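Local coordinates for protein endo-1,3-beta-glucanase, family GH16 (Zobellia galactanivorans, PDB 4BPZ) that probably hydrolyses internal beta-1,3-glucosidic linkages in algal laminarin, acting through a calcium-binding catalytic domain of glycoside hydrolase family 16, at residues 224-229 and 250-255; 64-69 and 85-90; 110-115 and 151-156. The protein carries 1 engineered substitution. All coordinates share one frame; numbering follows the deposited sequence. Where two conformers were deposited one is given.

Contact 1: residues 224-229 and 250-255. With CA (calcium ion), chain E.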
loop_
_atom_site.group_PDB
_atom_site.type_symbol
_atom_site.label_atom_id
_atom_site.label_comp_id
_atom_site.label_asym_id
_atom_site.label_seq_id
_atom_site.Cartn_x
_atom_site.Cartn_y
_atom_site.Cartn_z
ATOM N N LEU A 224 6.999 3.215 -0.625
ATOM C CA LEU A 224 5.643 3.050 -0.103
ATOM C C LEU A 224 4.632 2.996 -1.253
ATOM O O LEU A 224 4.771 3.702 -2.275
ATOM C CB LEU A 224 5.281 4.251 0.782
ATOM C CG LEU A 224 4.000 4.163 1.610
ATOM C CD1 LEU A 224 4.194 3.134 2.745
ATOM C CD2 LEU A 224 3.705 5.545 2.224
ATOM N N LEU A 225 3.591 2.161 -1.094
ATOM C CA LEU A 225 2.477 2.080 -1.966
ATOM C C LEU A 225 1.177 2.336 -1.222
ATOM O O LEU A 225 1.029 1.875 -0.076
ATOM C CB LEU A 225 2.385 0.708 -2.664
ATOM C CG LEU A 225 3.587 0.292 -3.562
ATOM C CD1 LEU A 225 4.634 -0.475 -2.786
ATOM C CD2 LEU A 225 3.133 -0.482 -4.766
ATOM N N LEU A 226 0.220 2.980 -1.898
ATOM C CA LEU A 226 -1.126 3.233 -1.357
ATOM C C LEU A 226 -2.103 2.914 -2.462
ATOM O O LEU A 226 -1.947 3.432 -3.580
ATOM C CB LEU A 226 -1.294 4.737 -1.035
ATOM C CG LEU A 226 -0.321 5.247 0.002
ATOM C CD1 LEU A 226 -0.430 6.807 0.002
ATOM C CD2 LEU A 226 -0.535 4.674 1.372
ATOM N N ASN A 227 -3.121 2.103 -2.195
ATOM C CA ASN A 227 -4.025 1.717 -3.283
ATOM C C ASN A 227 -5.356 1.210 -2.721
ATOM O O ASN A 227 -5.422 0.832 -1.544
ATOM C CB ASN A 227 -3.407 0.661 -4.207
ATOM C CG ASN A 227 -3.192 -0.656 -3.523
ATOM O OD1 ASN A 227 -2.258 -0.776 -2.726
ATOM N ND2 ASN A 227 -4.089 -1.607 -3.708
ATOM N N ILE A 228 -6.365 1.125 -3.576
ATOM C CA ILE A 228 -7.555 0.249 -3.321
ATOM C C ILE A 228 -7.658 -0.711 -4.469
ATOM O O ILE A 228 -7.955 -0.264 -5.584
ATOM C CB ILE A 228 -8.889 1.006 -3.161
ATOM C CG1 ILE A 228 -8.856 2.188 -2.192
ATOM C CG2 ILE A 228 -9.952 -0.029 -2.749
ATOM C CD1 ILE A 228 -10.142 3.011 -2.282
ATOM N N ALA A 229 -7.468 -2.000 -4.246
ATOM C CA ALA A 229 -7.808 -2.996 -5.268
ATOM C C ALA A 229 -9.285 -3.332 -5.122
ATOM O O ALA A 229 -9.866 -3.202 -4.045
ATOM C CB ALA A 229 -6.926 -4.217 -5.080
ATOM N N ASP A 250 -5.062 11.146 5.989
ATOM C CA ASP A 250 -4.761 12.481 6.549
ATOM C C ASP A 250 -3.308 12.863 6.334
ATOM O O ASP A 250 -2.980 14.002 5.994
ATOM C CB ASP A 250 -5.151 12.451 8.037
ATOM C CG ASP A 250 -4.996 13.800 8.695
ATOM O OD1 ASP A 250 -5.052 14.851 8.019
ATOM O OD2 ASP A 250 -4.820 13.786 9.941
ATOM N N TYR A 251 -2.380 11.915 6.526
ATOM C CA TYR A 251 -0.996 12.229 6.326
ATOM C C TYR A 251 -0.202 10.891 6.165
ATOM O O TYR A 251 -0.642 9.847 6.625
ATOM C CB TYR A 251 -0.351 13.008 7.516
ATOM C CG TYR A 251 -0.464 12.426 8.877
ATOM C CD1 TYR A 251 0.291 11.317 9.276
ATOM C CD2 TYR A 251 -1.337 13.001 9.833
ATOM C CE1 TYR A 251 0.259 10.826 10.570
ATOM C CE2 TYR A 251 -1.397 12.508 11.118
ATOM C CZ TYR A 251 -0.605 11.445 11.513
ATOM O OH TYR A 251 -0.728 10.960 12.768
ATOM N N VAL A 252 0.959 11.077 5.565
ATOM C CA VAL A 252 2.052 10.037 5.565
ATOM C C VAL A 252 3.250 10.730 6.162
ATOM O O VAL A 252 3.613 11.819 5.673
ATOM C CB VAL A 252 2.357 9.584 4.121
ATOM C CG1 VAL A 252 3.566 8.652 4.090
ATOM C CG2 VAL A 252 1.136 8.917 3.514
ATOM N N ARG A 253 3.886 10.118 7.157
ATOM C CA ARG A 253 5.124 10.665 7.728
ATOM C C ARG A 253 6.136 9.513 7.826
ATOM O O ARG A 253 5.788 8.423 8.259
ATOM C CB ARG A 253 4.882 11.252 9.116
ATOM C CG ARG A 253 3.927 12.452 9.143
ATOM C CD ARG A 253 3.509 12.807 10.523
ATOM N NE ARG A 253 2.563 13.915 10.476
ATOM C CZ ARG A 253 1.776 14.260 11.485
ATOM N NH1 ARG A 253 1.862 13.677 12.642
ATOM N NH2 ARG A 253 0.900 15.242 11.263
ATOM N N ILE A 254 7.404 9.812 7.489
ATOM C CA ILE A 254 8.452 8.826 7.625
ATOM C C ILE A 254 9.601 9.489 8.400
ATOM O O ILE A 254 10.082 10.578 8.007
ATOM C CB ILE A 254 8.940 8.288 6.256
ATOM C CG1 ILE A 254 7.742 7.783 5.453
ATOM C CG2 ILE A 254 10.035 7.277 6.469
ATOM C CD1 ILE A 254 8.115 7.216 4.048
ATOM N N TYR A 255 10.019 8.858 9.469
ATOM C CA TYR A 255 11.073 9.305 10.285
ATOM C C TYR A 255 12.242 8.292 10.224
ATOM O O TYR A 255 12.019 7.103 10.129
ATOM C CB TYR A 255 10.630 9.409 11.759
ATOM C CG TYR A 255 9.513 10.354 12.020
ATOM C CD1 TYR A 255 8.201 9.941 11.899
ATOM C CD2 TYR A 255 9.762 11.672 12.394
ATOM C CE1 TYR A 255 7.116 10.801 12.144
ATOM C CE2 TYR A 255 8.702 12.550 12.664
ATOM C CZ TYR A 255 7.408 12.112 12.503
ATOM O OH TYR A 255 6.367 12.989 12.747
HETATM CA CA CA E . -3.785 16.214 6.548
HETATM O O HOH W 1 -2.205 16.455 8.330
#
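Leu-224 and Val-252 meet tip to tip in the buried interior between two strands that exchange no hydrogen bond. The facing backbones stand well apart: the CA atoms of Leu-224 and Val-252 are 9.7 Å from each other. Side chains alone bridge the gap, which is how the two sheets of a beta sandwich pack.

Leu-224 can be followed outward. Its CB points at the strand of Val-252 but is too far back to touch it. CG comes next, anti to the backbone N (chi1 -170°), and still makes no close contact with that strand. There the chain forks. CD1 turns back within its own sheet and packs on the carbonyl oxygen of Trp-115. CD2 carries on across the gap and lies 3.6 Å from Val-252 CG1.

Val-252 offers two methyls. CG1 takes the leucine tip just described. CG2 looks to Leu-226, whose CD1 is 4.4 Å away, a looser contact. One valine is thus set against two leucines of alternate positions on residues 224-229.

Asp-250, at a corner of the chain, binds calcium through its backbone O and carboxylate OD1, both at 2.4 Å. Glu-18 O, Glu-20 OE2, Gly-62 O and a water complete the site. Asp-250 OD2 forms a salt bridge with Arg-101. On the outer side of the strand, the Arg-253 guanidinium lies over the Tyr-251 ring, with CZ 3.5 Å above the ring plane.

Strand 222-230 is flanked by strands 82-93 and 110-118. Strand 244-255 turns its corner at Asp-250. The part before it pairs with strand 63-75; after it, Val-100 of strand 96-103 also packs on Val-252.

Contact 2: residues 64-69 and 85-90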
loop_
_atom_site.group_PDB
_atom_site.type_symbol
_atom_site.label_atom_id
_atom_site.label_comp_id
_atom_site.label_asym_id
_atom_site.label_seq_id
_atom_site.Cartn_x
_atom_site.Cartn_y
_atom_site.Cartn_z
ATOM N N LEU A 64 -5.849 13.232 1.503
ATOM C CA LEU A 64 -5.856 12.518 0.230
ATOM C C LEU A 64 -7.013 11.559 0.222
ATOM O O LEU A 64 -7.269 10.858 1.207
ATOM C CB LEU A 64 -4.508 11.699 0.145
ATOM C CG LEU A 64 -4.476 10.659 -0.974
ATOM C CD1 LEU A 64 -4.441 11.304 -2.351
ATOM C CD2 LEU A 64 -3.256 9.796 -0.769
ATOM N N LYS A 65 -7.713 11.477 -0.917
ATOM C CA LYS A 65 -8.654 10.410 -1.134
ATOM C C LYS A 65 -8.215 9.595 -2.310
ATOM O O LYS A 65 -7.839 10.145 -3.381
ATOM C CB LYS A 65 -10.060 10.971 -1.502
ATOM C CG LYS A 65 -10.772 11.613 -0.345
ATOM C CD LYS A 65 -10.303 13.036 -0.024
ATOM C CE LYS A 65 -11.324 13.785 0.787
ATOM N NZ LYS A 65 -10.793 15.102 1.174
ATOM N N ILE A 66 -8.227 8.256 -2.144
ATOM C CA ILE A 66 -8.189 7.326 -3.264
ATOM C C ILE A 66 -9.617 6.776 -3.365
ATOM O O ILE A 66 -10.234 6.447 -2.340
ATOM C CB ILE A 66 -7.164 6.169 -3.031
ATOM C CG1 ILE A 66 -5.775 6.827 -2.977
ATOM C CG2 ILE A 66 -7.289 5.144 -4.127
ATOM C CD1 ILE A 66 -4.675 5.822 -2.484
ATOM N N ARG A 67 -10.146 6.750 -4.588
ATOM C CA ARG A 67 -11.572 6.390 -4.804
ATOM C C ARG A 67 -11.635 5.326 -5.837
ATOM O O ARG A 67 -11.162 5.484 -6.975
ATOM C CB ARG A 67 -12.309 7.668 -5.200
ATOM C CG ARG A 67 -13.800 7.392 -5.551
ATOM C CD ARG A 67 -14.642 8.633 -5.585
ATOM N NE ARG A 67 -14.070 9.631 -6.501
ATOM C CZ ARG A 67 -14.256 10.958 -6.420
ATOM N NH1 ARG A 67 -15.080 11.457 -5.484
ATOM N NH2 ARG A 67 -13.596 11.742 -7.265
ATOM N N ALA A 68 -12.256 4.192 -5.454
ATOM C CA ALA A 68 -12.540 3.092 -6.371
ATOM C C ALA A 68 -13.967 3.265 -6.889
ATOM O O ALA A 68 -14.869 3.609 -6.105
ATOM C CB ALA A 68 -12.417 1.787 -5.649
ATOM N N ILE A 69 -14.191 2.968 -8.151
ATOM C CA ILE A 69 -15.484 3.256 -8.824
ATOM C C ILE A 69 -15.819 2.111 -9.723
ATOM O O ILE A 69 -14.978 1.573 -10.442
ATOM C CB ILE A 69 -15.408 4.521 -9.676
ATOM C CG1 ILE A 69 -14.842 5.719 -8.938
ATOM C CG2 ILE A 69 -16.771 4.857 -10.249
ATOM C CD1 ILE A 69 -14.601 6.937 -9.789
ATOM N N ALA A 85 -6.873 3.976 -7.884
ATOM C CA ALA A 85 -5.524 4.541 -8.016
ATOM C C ALA A 85 -4.575 3.717 -7.167
ATOM O O ALA A 85 -4.933 3.123 -6.148
ATOM C CB ALA A 85 -5.477 5.993 -7.607
ATOM N N ARG A 86 -3.320 3.718 -7.648
ATOM C CA ARG A 86 -2.186 3.018 -7.009
ATOM C C ARG A 86 -0.994 4.023 -7.031
ATOM O O ARG A 86 -0.416 4.234 -8.106
ATOM C CB ARG A 86 -1.856 1.702 -7.741
ATOM C CG ARG A 86 -0.667 0.961 -7.193
ATOM C CD ARG A 86 -0.680 -0.439 -7.764
ATOM N NE ARG A 86 0.583 -1.179 -7.465
ATOM C CZ ARG A 86 0.629 -2.476 -7.179
ATOM N NH1 ARG A 86 -0.435 -3.177 -6.873
ATOM N NH2 ARG A 86 1.850 -3.060 -7.134
ATOM N N LEU A 87 -0.692 4.583 -5.907
ATOM C CA LEU A 87 0.385 5.584 -5.745
ATOM C C LEU A 87 1.626 4.894 -5.221
ATOM O O LEU A 87 1.538 3.897 -4.492
ATOM C CB LEU A 87 0.003 6.646 -4.765
ATOM C CG LEU A 87 -1.261 7.427 -5.036
ATOM C CD1 LEU A 87 -1.482 8.489 -3.957
ATOM C CD2 LEU A 87 -1.240 8.039 -6.395
ATOM N N ASN A 88 2.787 5.390 -5.645
ATOM C CA ASN A 88 4.089 4.963 -5.078
ATOM C C ASN A 88 4.803 6.180 -4.605
ATOM O O ASN A 88 4.788 7.226 -5.323
ATOM C CB ASN A 88 4.985 4.288 -6.138
ATOM C CG ASN A 88 4.438 3.038 -6.785
ATOM O OD1 ASN A 88 3.367 2.472 -6.418
ATOM N ND2 ASN A 88 5.132 2.545 -7.717
ATOM N N SER A 89 5.440 6.146 -3.450
ATOM C CA SER A 89 6.268 7.303 -3.064
ATOM C C SER A 89 7.472 7.419 -3.993
ATOM O O SER A 89 8.115 6.434 -4.365
ATOM C CB SER A 89 6.753 7.155 -1.620
ATOM O OG SER A 89 7.554 6.009 -1.364
ATOM N N LYS A 90 7.777 8.702 -4.284
ATOM C CA LYS A 90 8.977 9.143 -5.004
ATOM C C LYS A 90 10.057 9.353 -3.927
ATOM O O LYS A 90 10.608 10.431 -3.731
ATOM C CB LYS A 90 8.695 10.419 -5.824
ATOM C CG LYS A 90 7.892 10.100 -7.033
ATOM C CD LYS A 90 8.062 11.265 -8.000
ATOM C CE LYS A 90 7.241 10.897 -9.236
ATOM N NZ LYS A 90 7.174 12.081 -10.171
#
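Leu-64 and Leu-87 point at each other across the core of the GH16 beta-jelly roll, a sandwich of two curved sheets. Their tips meet at Leu-64 CD2 and Leu-87 CD1, 3.9 Å apart. A chi1 of 167° swings the Leu-64 branches away from its own N and out toward Leu-87. Leu-87 was modelled in two conformers, and its contacts are those of one of them.

Ile-66 sits beside this pair and uses both its branches. The CG1 branch extends toward Leu-87 and ends with CD1 4.4 Å from Leu-87 CD1, a loose contact. The CG2 methyl turns instead to Ala-85, where it lies 4.0 Å from CB.

The strands diverge along this contact. The CA atoms of Ile-66 and Ala-85 are 6.1 Å apart, but those of Leu-64 and Leu-87 are 11.1 Å apart. The small alanine therefore falls where the backbones are close, and a leucine from each side spans the wider part. No hydrogen bond joins the segments. Residues 64-69 bond instead to strands 57-60 and 244-255.

The Arg-86 side chain leaves on the other side of its strand, and its guanidinium belongs to the glycan pocket. Its NE bonds Gln-33 OE1, and its NH2 forms a salt bridge with Glu-123 and a weak hydrogen bond to a glucose O6.

Ile-66 CG2 also packs on the backbone of Ala-85, with the carbonyl O 3.7 Å away.

Contact 3: residues 110-115 and 151-156. With GLC (alpha-D-glucopyranose), chain C.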
loop_
_atom_site.group_PDB
_atom_site.type_symbol
_atom_site.label_atom_id
_atom_site.label_comp_id
_atom_site.label_asym_id
_atom_site.label_seq_id
_atom_site.Cartn_x
_atom_site.Cartn_y
_atom_site.Cartn_z
ATOM N N THR A 110 -13.871 -4.158 -1.488
ATOM C CA THR A 110 -12.719 -3.274 -1.499
ATOM C C THR A 110 -11.552 -3.899 -0.723
ATOM O O THR A 110 -11.719 -4.575 0.308
ATOM C CB THR A 110 -13.089 -1.915 -0.882
ATOM O OG1 THR A 110 -13.467 -2.113 0.502
ATOM C CG2 THR A 110 -14.164 -1.175 -1.607
ATOM N N TRP A 111 -10.347 -3.625 -1.235
ATOM C CA TRP A 111 -9.100 -4.169 -0.698
ATOM C C TRP A 111 -8.102 -3.038 -0.596
ATOM O O TRP A 111 -7.222 -2.890 -1.506
ATOM C CB TRP A 111 -8.649 -5.336 -1.572
ATOM C CG TRP A 111 -7.361 -5.998 -1.201
ATOM C CD1 TRP A 111 -6.579 -5.799 -0.080
ATOM C CD2 TRP A 111 -6.704 -6.990 -2.007
ATOM N NE1 TRP A 111 -5.442 -6.622 -0.155
ATOM C CE2 TRP A 111 -5.521 -7.327 -1.327
ATOM C CE3 TRP A 111 -7.017 -7.624 -3.199
ATOM C CZ2 TRP A 111 -4.653 -8.296 -1.820
ATOM C CZ3 TRP A 111 -6.149 -8.614 -3.702
ATOM C CH2 TRP A 111 -4.992 -8.942 -2.998
ATOM N N PRO A 112 -8.156 -2.220 0.400
ATOM C CA PRO A 112 -7.171 -1.130 0.557
ATOM C C PRO A 112 -5.864 -1.686 1.097
ATOM O O PRO A 112 -5.836 -2.702 1.798
ATOM C CB PRO A 112 -7.820 -0.227 1.652
ATOM C CG PRO A 112 -8.543 -1.258 2.544
ATOM C CD PRO A 112 -9.142 -2.258 1.549
ATOM N N ALA A 113 -4.769 -0.966 0.811
ATOM C CA ALA A 113 -3.488 -1.358 1.339
ATOM C C ALA A 113 -2.552 -0.160 1.476
ATOM O O ALA A 113 -2.580 0.778 0.671
ATOM C CB ALA A 113 -2.827 -2.403 0.460
ATOM N N ILE A 114 -1.718 -0.258 2.509
ATOM C CA ILE A 114 -0.561 0.622 2.781
ATOM C C ILE A 114 0.601 -0.379 2.848
ATOM O O ILE A 114 0.586 -1.234 3.756
ATOM C CB ILE A 114 -0.690 1.351 4.080
ATOM C CG1 ILE A 114 -1.992 2.197 4.140
ATOM C CG2 ILE A 114 0.548 2.245 4.317
ATOM C CD1 ILE A 114 -2.332 2.724 5.525
ATOM N N TRP A 115 1.589 -0.299 1.974
ATOM C CA TRP A 115 2.574 -1.391 1.968
ATOM C C TRP A 115 3.826 -0.898 1.282
ATOM O O TRP A 115 3.898 0.239 0.839
ATOM C CB TRP A 115 1.966 -2.636 1.310
ATOM C CG TRP A 115 1.481 -2.463 -0.104
ATOM C CD1 TRP A 115 0.456 -1.697 -0.578
ATOM C CD2 TRP A 115 1.934 -3.216 -1.244
ATOM N NE1 TRP A 115 0.234 -1.910 -1.906
ATOM C CE2 TRP A 115 1.131 -2.839 -2.325
ATOM C CE3 TRP A 115 2.933 -4.201 -1.442
ATOM C CZ2 TRP A 115 1.224 -3.448 -3.611
ATOM C CZ3 TRP A 115 3.051 -4.791 -2.679
ATOM C CH2 TRP A 115 2.221 -4.438 -3.772
ATOM N N TRP A 151 -14.397 -8.744 2.997
ATOM C CA TRP A 151 -15.544 -9.380 3.657
ATOM C C TRP A 151 -15.488 -9.205 5.178
ATOM O O TRP A 151 -16.452 -9.590 5.855
ATOM C CB TRP A 151 -15.611 -10.849 3.319
ATOM C CG TRP A 151 -14.316 -11.589 3.656
ATOM C CD1 TRP A 151 -13.948 -12.154 4.831
ATOM C CD2 TRP A 151 -13.235 -11.853 2.724
ATOM N NE1 TRP A 151 -12.676 -12.691 4.723
ATOM C CE2 TRP A 151 -12.220 -12.567 3.439
ATOM C CE3 TRP A 151 -13.040 -11.565 1.389
ATOM C CZ2 TRP A 151 -11.035 -13.041 2.787
ATOM C CZ3 TRP A 151 -11.889 -12.014 0.770
ATOM C CH2 TRP A 151 -10.934 -12.741 1.445
ATOM N N ASP A 152 -14.413 -8.661 5.759
ATOM C CA ASP A 152 -14.297 -8.524 7.206
ATOM C C ASP A 152 -13.644 -7.189 7.492
ATOM O O ASP A 152 -12.426 -7.077 7.618
ATOM C CB ASP A 152 -13.523 -9.660 7.824
ATOM C CG ASP A 152 -13.288 -9.487 9.333
ATOM O OD1 ASP A 152 -13.946 -8.616 9.942
ATOM O OD2 ASP A 152 -12.457 -10.261 9.886
ATOM N N LYS A 153 -14.493 -6.181 7.637
ATOM C CA LYS A 153 -13.969 -4.833 7.921
ATOM C C LYS A 153 -13.727 -4.615 9.361
ATOM O O LYS A 153 -13.324 -3.486 9.739
ATOM C CB LYS A 153 -14.944 -3.746 7.328
ATOM C CG LYS A 153 -15.210 -3.899 5.817
ATOM C CD LYS A 153 -13.851 -3.906 5.021
ATOM C CE LYS A 153 -14.129 -3.686 3.528
ATOM N NZ LYS A 153 -12.783 -3.747 2.821
ATOM N N GLU A 154 -13.858 -5.638 10.172
ATOM C CA GLU A 154 -13.582 -5.523 11.608
ATOM C C GLU A 154 -12.204 -6.106 12.054
ATOM O O GLU A 154 -11.940 -6.219 13.222
ATOM C CB GLU A 154 -14.735 -6.229 12.376
ATOM C CG GLU A 154 -16.079 -5.509 12.246
ATOM C CD GLU A 154 -16.671 -5.429 10.855
ATOM O OE1 GLU A 154 -16.823 -6.515 10.224
ATOM O OE2 GLU A 154 -17.065 -4.280 10.456
ATOM N N SER A 155 -11.363 -6.413 11.045
ATOM C CA SER A 155 -10.015 -6.751 11.366
ATOM C C SER A 155 -9.073 -6.161 10.299
ATOM O O SER A 155 -9.449 -5.860 9.177
ATOM C CB SER A 155 -9.914 -8.283 11.514
ATOM O OG SER A 155 -8.859 -8.871 10.887
ATOM N N THR A 156 -7.844 -5.956 10.708
ATOM C CA THR A 156 -6.788 -5.508 9.799
ATOM C C THR A 156 -5.701 -6.576 9.743
ATOM O O THR A 156 -5.516 -7.361 10.685
ATOM C CB THR A 156 -6.178 -4.132 10.214
ATOM O OG1 THR A 156 -5.408 -4.245 11.384
ATOM C CG2 THR A 156 -7.234 -3.064 10.381
HETATM C C1 GLC C . 0.596 -7.844 -0.358
HETATM C C2 GLC C . 0.521 -8.826 -1.576
HETATM C C3 GLC C . 0.433 -7.959 -2.841
HETATM C C4 GLC C . -0.699 -7.031 -2.761
HETATM C C5 GLC C . -0.349 -6.100 -1.625
HETATM C C6 GLC C . -1.386 -5.030 -1.367
HETATM O O1 GLC C . 1.873 -7.266 -0.189
HETATM O O2 GLC C . 1.674 -9.628 -1.526
HETATM O O3 GLC C . 0.280 -8.855 -4.022
HETATM O O4 GLC C . -0.848 -6.323 -4.007
HETATM O O5 GLC C . -0.279 -6.889 -0.416
HETATM O O6 GLC C . -2.656 -5.583 -1.042
#
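Lys-153 NZ is gripped by three oxygens. Two belong to Thr-110: the backbone O at 2.9 Å and the hydroxyl OG1 at 2.9 Å. The third is the backbone O of Asn-149. The amine meets the Thr-110 carbonyl from above its plane, at a C=O...N angle of 129°. Thr-110 OG1 is also bonded to Lys-107 O. The lysine chain bends at chi2 (-55°) and then runs extended, which brings its end across the threonine at about a right angle.

Lys-153 lies in a type I turn from Asp-152 to Ser-155. Asp-152 OD1 accepts from Glu-154 N at 3.0 Å, an Asx turn.

Strand 110-118 belongs to the concave sheet of the GH16 jelly roll, which carries the substrate cleft. Beyond Thr-110, its residues Trp-111, Ala-113 and Trp-115 touch a glucose unit of the bound glycan. One face of the Trp-115 indole is set against the sugar, with glucose C5 3.4 Å from the ring plane and over its centre. Its NE1 bonds Asn-227 OD1, which helps to hold the turn of the indole. With an alanine in place of Trp-115, this face of the sugar would probably lose its aromatic platform and Asn-227 OD1 its indole donor. Ala-113 CB touches glucose C6 at 3.5 Å. Trp-111 NE1 bonds Glu-147 OE1, a carboxylate oxygen that also holds the glucose.

Along the chain the order is contact 2, contact 3, contact 1, each closing before the next opens. Strand 222-230 of contact 1 is the common neighbour. It lies between strand 82-93 of contact 2 and strand 110-118 of contact 3. Contacts 1 and 2 have centres about 9 Å apart and both fill the space between the sheets; their other strands, 244-255 and 63-75, are also neighbours. Contact 3 is centred about 14 Å from contact 1 and 15 Å from contact 2. Strands 82-93 and 110-118 carry glycan-pocket residues, with 222-230 between them. Calcium is bound at the corner of strand 244-255, which packs against 222-230.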